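Local coordinates for protein arsenate Reductase (Corynebacterium glutamicum, PDB 3T38) that probably reduces arsenate to arsenite in a thioredoxin-dependent way, using a low molecular weight tyrosine phosphatase fold, at residues K64-A69 with P145-V150; S79-V84 with S109-S114. All blocks are in the same frame, centred on the assembly; numbering follows the deposited sequence.

Contact 1. Residues K64-A69 with P145-V150; sequences KDRLHA and PLTDDV. With D1D ((4S,5S)-1,2-dithiane-4,5-diol), chain C.
Asp149 OD2 receives Arg66 NE in a salt bridge of 3.0 Å, on its syn lone pair, and the same oxygen takes a weak second bond from Arg66 NH2 and one from Tyr37 OH. At NE the N-H...O angle is 143°, with OD2 tilted 27° from the guanidinium plane. The Arg66 chain bends at chi3 (77°), which brings NE to the carboxylate, and the two side chains cross at about a right angle. The other carboxylate oxygen is held from within its own segment: Thr147 OG1 donates to Asp149 OD1 at 2.6 Å. Thr147 also meets Arg66 tip to tip, its methyl CG2 lying over one guanidinium face, offset toward the rim and 3.5 Å from Arg66 CZ. Arg66 NH1 is hydrogen-bonded to Ser41 OG, while NH2 comes within 3.3 Å of S4 of the bound dithiane diol. Asp149, itself bonded by Thr147, probably positions this pocket residue as a second shell. Farther along, Ala69 CB packs on Val150 CG1 at 3.7 Å. Glu40 of the second subunit takes the backbone N-H groups of Asp148 and Asp149. The contact sets helix 55-73 against the start of helix 148-153, with Arg113 of strand 111-116 against Ala69 and Val150.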
loop_
_atom_site.group_PDB
_atom_site.type_symbol
_atom_site.label_atom_id
_atom_site.label_comp_id
_atom_site.label_asym_id
_atom_site.label_seq_id
_atom_site.Cartn_x
_atom_site.Cartn_y
_atom_site.Cartn_z
ATOM N N LYS A 64 10.264 -0.698 9.861
ATOM C CA LYS A 64 11.646 -1.092 10.167
ATOM C C LYS A 64 12.094 -2.294 9.303
ATOM O O LYS A 64 13.233 -2.331 8.779
ATOM C CB LYS A 64 11.803 -1.433 11.662
ATOM C CG LYS A 64 11.773 -0.184 12.585
ATOM C CD LYS A 64 12.180 -0.462 14.009
ATOM C CE LYS A 64 12.280 0.869 14.793
ATOM N NZ LYS A 64 12.535 0.712 16.278
ATOM N N ASP A 65 11.187 -3.260 9.085
ATOM C CA ASP A 65 11.554 -4.359 8.239
ATOM C C ASP A 65 11.708 -3.887 6.817
ATOM O O ASP A 65 12.645 -4.302 6.112
ATOM C CB ASP A 65 10.613 -5.579 8.304
ATOM C CG ASP A 65 11.269 -6.833 7.563
ATOM O OD1 ASP A 65 12.574 -6.907 7.459
ATOM O OD2 ASP A 65 10.532 -7.706 7.061
ATOM N N ARG A 66 10.816 -2.998 6.388
ATOM C CA ARG A 66 10.872 -2.441 5.020
ATOM C C ARG A 66 12.143 -1.611 4.741
ATOM O O ARG A 66 12.813 -1.787 3.718
ATOM C CB ARG A 66 9.620 -1.627 4.721
ATOM C CG ARG A 66 8.409 -2.489 4.409
ATOM C CD ARG A 66 7.193 -1.611 4.263
ATOM N NE ARG A 66 7.265 -0.960 2.953
ATOM C CZ ARG A 66 6.501 0.054 2.570
ATOM N NH1 ARG A 66 5.655 0.632 3.424
ATOM N NH2 ARG A 66 6.615 0.510 1.325
ATOM N N LEU A 67 12.508 -0.767 5.680
ATOM C CA LEU A 67 13.758 -0.003 5.536
ATOM C C LEU A 67 14.968 -0.901 5.452
ATOM O O LEU A 67 15.807 -0.643 4.675
ATOM C CB LEU A 67 13.919 1.019 6.658
ATOM C CG LEU A 67 12.952 2.184 6.549
ATOM C CD1 LEU A 67 12.810 2.917 7.929
ATOM C CD2 LEU A 67 13.434 3.154 5.457
ATOM N N HIS A 68 15.012 -1.984 6.246
ATOM C CA HIS A 68 16.108 -2.972 6.175
ATOM C C HIS A 68 16.115 -3.649 4.810
ATOM O O HIS A 68 17.147 -3.694 4.170
ATOM C CB HIS A 68 16.036 -4.002 7.305
ATOM C CG HIS A 68 17.189 -4.975 7.310
ATOM N ND1 HIS A 68 18.419 -4.678 7.872
ATOM C CD2 HIS A 68 17.296 -6.242 6.822
ATOM C CE1 HIS A 68 19.236 -5.707 7.712
ATOM N NE2 HIS A 68 18.580 -6.668 7.078
ATOM N N ALA A 69 14.957 -4.137 4.347
ATOM C CA ALA A 69 14.857 -4.650 2.997
ATOM C C ALA A 69 15.434 -3.637 1.987
ATOM O O ALA A 69 16.287 -4.009 1.180
ATOM C CB ALA A 69 13.434 -5.024 2.633
ATOM N N PRO A 145 0.500 -5.714 3.157
ATOM C CA PRO A 145 0.547 -5.770 1.691
ATOM C C PRO A 145 1.936 -5.931 1.125
ATOM O O PRO A 145 2.937 -5.410 1.674
ATOM C CB PRO A 145 0.036 -4.390 1.259
ATOM C CG PRO A 145 0.530 -3.409 2.381
ATOM C CD PRO A 145 0.570 -4.324 3.690
ATOM N N LEU A 146 1.987 -6.568 -0.042
ATOM C CA LEU A 146 3.192 -6.560 -0.863
ATOM C C LEU A 146 3.718 -5.154 -1.140
ATOM O O LEU A 146 2.973 -4.268 -1.519
ATOM C CB LEU A 146 2.887 -7.235 -2.197
ATOM C CG LEU A 146 4.098 -7.510 -3.071
ATOM C CD1 LEU A 146 5.177 -8.407 -2.286
ATOM C CD2 LEU A 146 3.474 -8.174 -4.345
ATOM N N THR A 147 5.002 -4.963 -0.986
ATOM C CA THR A 147 5.613 -3.652 -1.284
ATOM C C THR A 147 6.886 -3.937 -2.102
ATOM O O THR A 147 7.398 -5.043 -2.126
ATOM C CB THR A 147 5.982 -2.887 -0.016
ATOM O OG1 THR A 147 6.853 -3.700 0.781
ATOM C CG2 THR A 147 4.705 -2.442 0.835
ATOM N N ASP A 148 7.344 -2.946 -2.824
ATOM C CA ASP A 148 8.415 -3.126 -3.785
ATOM C C ASP A 148 9.734 -3.315 -3.072
ATOM O O ASP A 148 10.533 -4.119 -3.507
ATOM C CB ASP A 148 8.529 -1.859 -4.677
ATOM C CG ASP A 148 9.457 -2.060 -5.862
ATOM O OD1 ASP A 148 9.093 -2.864 -6.757
ATOM O OD2 ASP A 148 10.498 -1.383 -5.900
ATOM N N ASP A 149 9.979 -2.594 -1.972
ATOM C CA ASP A 149 11.289 -2.700 -1.316
ATOM C C ASP A 149 11.618 -4.179 -1.001
ATOM O O ASP A 149 12.735 -4.618 -1.224
ATOM C CB ASP A 149 11.363 -1.873 -0.036
ATOM C CG ASP A 149 10.058 -1.859 0.721
ATOM O OD1 ASP A 149 9.290 -2.893 0.761
ATOM O OD2 ASP A 149 9.726 -0.765 1.187
ATOM N N VAL A 150 10.644 -4.947 -0.507
ATOM C CA VAL A 150 10.922 -6.338 -0.124
ATOM C C VAL A 150 11.113 -7.294 -1.291
ATOM O O VAL A 150 11.783 -8.313 -1.120
ATOM C CB VAL A 150 9.939 -6.912 0.943
ATOM C CG1 VAL A 150 9.912 -5.919 2.150
ATOM C CG2 VAL A 150 8.539 -7.117 0.365
HETATM S S1 D1D C . 5.062 5.068 -0.498
HETATM C C1 D1D C . 6.133 6.508 -0.820
HETATM C C2 D1D C . 7.543 6.088 -0.616
HETATM O O2 D1D C . 8.313 7.222 -0.631
HETATM C C3 D1D C . 7.711 5.683 0.830
HETATM O O3 D1D C . 8.964 6.102 1.101
HETATM C C4 D1D C . 7.665 4.216 1.160
HETATM S S4 D1D C . 5.918 3.699 1.134
#

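Contact 2. Residues S79-V84 with S109-S114; sequences SPVPQV and SVEVRS
The Arg113 guanidinium meets Gln83 OE1 at its edge, near its plane, and a water lies at the edge too; from the side of helix 55-73, His68 packs on this arginine. NH1 gives the firmer bond to OE1, 3.0 Å with an N-H...O angle of 151°, and NH2 adds a weak one. Strands 83-88 and 111-116 here are the two parallel strands of a beta-alpha-beta unit, joined through helix 94-106, in the low molecular weight tyrosine phosphatase fold. Three backbone bonds open their ladder, Glu111 N to Pro82 O, Val84 N to Glu111 O at 2.9 Å, and Arg113 N to Val84 O at 2.7 Å, and it continues to Phe86. Gln83 and Glu111 lie side by side on one face, pointing the same way, with amide and carboxylate planes 75° apart. The Gln83 chain bends at chi2 (-90°), which turns CD back over Glu111 CB. Its NE2 then binds Val81 O at 2.9 Å; Val81 O lies in the plane of the Gln83 amide, while NE2 sits well out of the Val81 carbonyl plane. NE2 reaches Glu111 OE2 only weakly; the stronger partner of that carboxylate is His68. Val84 and Val112 occupy the other face. Just ahead of strand 83-88, Val81 crosses Glu111 at about a right angle, its CG2 3.4 Å from Glu111 CG. The water accepts from Arg113 NH1 at 2.9 Å and donates weakly to Val84 O.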
loop_
_atom_site.group_PDB
_atom_site.type_symbol
_atom_site.label_atom_id
_atom_site.label_comp_id
_atom_site.label_asym_id
_atom_site.label_seq_id
_atom_site.Cartn_x
_atom_site.Cartn_y
_atom_site.Cartn_z
ATOM N N SER A 79 27.384 -8.417 4.131
ATOM C CA SER A 79 27.208 -9.884 4.317
ATOM C C SER A 79 25.765 -10.351 4.500
ATOM O O SER A 79 25.482 -11.165 5.386
ATOM C CB SER A 79 28.055 -10.411 5.484
ATOM O OG SER A 79 29.432 -10.181 5.255
ATOM N N PRO A 80 24.843 -9.850 3.675
ATOM C CA PRO A 80 23.526 -10.339 3.990
ATOM C C PRO A 80 23.366 -11.857 3.742
ATOM O O PRO A 80 23.938 -12.442 2.818
ATOM C CB PRO A 80 22.623 -9.505 3.083
ATOM C CG PRO A 80 23.490 -9.133 1.939
ATOM C CD PRO A 80 24.843 -8.929 2.519
ATOM N N VAL A 81 22.603 -12.489 4.612
ATOM C CA VAL A 81 22.164 -13.860 4.402
ATOM C C VAL A 81 21.159 -13.826 3.233
ATOM O O VAL A 81 20.651 -12.761 2.894
ATOM C CB VAL A 81 21.540 -14.402 5.741
ATOM C CG1 VAL A 81 22.652 -14.531 6.838
ATOM C CG2 VAL A 81 20.441 -13.468 6.251
ATOM N N PRO A 82 20.889 -14.971 2.598
ATOM C CA PRO A 82 19.790 -15.049 1.613
ATOM C C PRO A 82 18.497 -14.487 2.150
ATOM O O PRO A 82 18.188 -14.663 3.318
ATOM C CB PRO A 82 19.619 -16.557 1.376
ATOM C CG PRO A 82 21.010 -17.130 1.691
ATOM C CD PRO A 82 21.568 -16.265 2.800
ATOM N N GLN A 83 17.757 -13.831 1.278
ATOM C CA GLN A 83 16.528 -13.124 1.597
ATOM C C GLN A 83 15.412 -13.790 0.805
ATOM O O GLN A 83 15.466 -13.882 -0.415
ATOM C CB GLN A 83 16.676 -11.694 1.165
ATOM C CG GLN A 83 18.076 -10.996 1.571
ATOM C CD GLN A 83 17.994 -10.327 2.953
ATOM O OE1 GLN A 83 17.067 -9.558 3.224
ATOM N NE2 GLN A 83 18.925 -10.632 3.819
ATOM N N VAL A 84 14.381 -14.275 1.486
ATOM C CA VAL A 84 13.297 -15.001 0.815
ATOM C C VAL A 84 11.964 -14.333 1.102
ATOM O O VAL A 84 11.734 -13.845 2.229
ATOM C CB VAL A 84 13.271 -16.416 1.322
ATOM C CG1 VAL A 84 12.145 -17.227 0.689
ATOM C CG2 VAL A 84 14.659 -17.090 1.122
ATOM N N SER A 109 20.182 -18.081 9.432
ATOM C CA SER A 109 20.762 -18.327 8.091
ATOM C C SER A 109 19.996 -17.731 6.931
ATOM O O SER A 109 20.556 -17.636 5.859
ATOM C CB SER A 109 20.937 -19.810 7.817
ATOM O OG SER A 109 21.533 -20.395 8.919
ATOM N N VAL A 110 18.713 -17.374 7.109
ATOM C CA VAL A 110 18.022 -16.597 6.081
ATOM C C VAL A 110 17.183 -15.451 6.718
ATOM O O VAL A 110 16.863 -15.490 7.935
ATOM C CB VAL A 110 17.220 -17.499 5.025
ATOM C CG1 VAL A 110 18.090 -18.652 4.483
ATOM C CG2 VAL A 110 16.052 -18.105 5.606
ATOM N N GLU A 111 16.904 -14.407 5.941
ATOM C CA GLU A 111 15.877 -13.459 6.289
ATOM C C GLU A 111 14.600 -13.802 5.524
ATOM O O GLU A 111 14.606 -13.830 4.328
ATOM C CB GLU A 111 16.323 -12.017 6.023
ATOM C CG GLU A 111 17.627 -11.705 6.750
ATOM C CD GLU A 111 17.687 -10.263 7.259
ATOM O OE1 GLU A 111 16.721 -9.844 7.954
ATOM O OE2 GLU A 111 18.685 -9.565 6.947
ATOM N N VAL A 112 13.505 -14.078 6.216
ATOM C CA VAL A 112 12.297 -14.526 5.496
ATOM C C VAL A 112 11.219 -13.462 5.649
ATOM O O VAL A 112 11.028 -12.964 6.738
ATOM C CB VAL A 112 11.786 -15.883 6.030
ATOM C CG1 VAL A 112 10.762 -16.532 4.997
ATOM C CG2 VAL A 112 12.966 -16.897 6.266
ATOM N N ARG A 113 10.466 -13.167 4.568
ATOM C CA ARG A 113 9.364 -12.217 4.590
ATOM C C ARG A 113 8.148 -12.792 3.969
ATOM O O ARG A 113 8.224 -13.723 3.138
ATOM C CB ARG A 113 9.752 -11.003 3.814
ATOM C CG ARG A 113 11.061 -10.471 4.292
ATOM C CD ARG A 113 11.297 -9.058 3.800
ATOM N NE ARG A 113 12.444 -8.407 4.460
ATOM C CZ ARG A 113 13.709 -8.505 4.067
ATOM N NH1 ARG A 113 14.045 -9.326 3.070
ATOM N NH2 ARG A 113 14.668 -7.814 4.707
ATOM N N SER A 114 6.995 -12.251 4.359
ATOM C CA SER A 114 5.763 -12.563 3.606
ATOM C C SER A 114 4.888 -11.338 3.310
ATOM O O SER A 114 5.082 -10.287 3.893
ATOM C CB SER A 114 4.932 -13.616 4.359
ATOM O OG SER A 114 4.604 -13.210 5.696
HETATM O O HOH W 1 12.605 -11.236 1.390
#

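The touching residues of contact 1 are all buried, and it lies beside the ligand and the second subunit; contact 2 is only partly buried, at the beginning of two sheet strands, and no other chain touches it. Side-chain charge carries the first, where one helix meets the start of another, whereas main-chain bonds carry the second and polar side chains brace one face of it. Helix 55-73 ties them together: His68 NE2 is probably hydrogen-bonded to Glu111 OE2 at 2.9 Å, and Ala69 packs on the guanidinium of Arg113. Asp65 and Arg113 add a long, weak ion pair. In sequence, contact 2 is nested inside the loop that contact 1 closes.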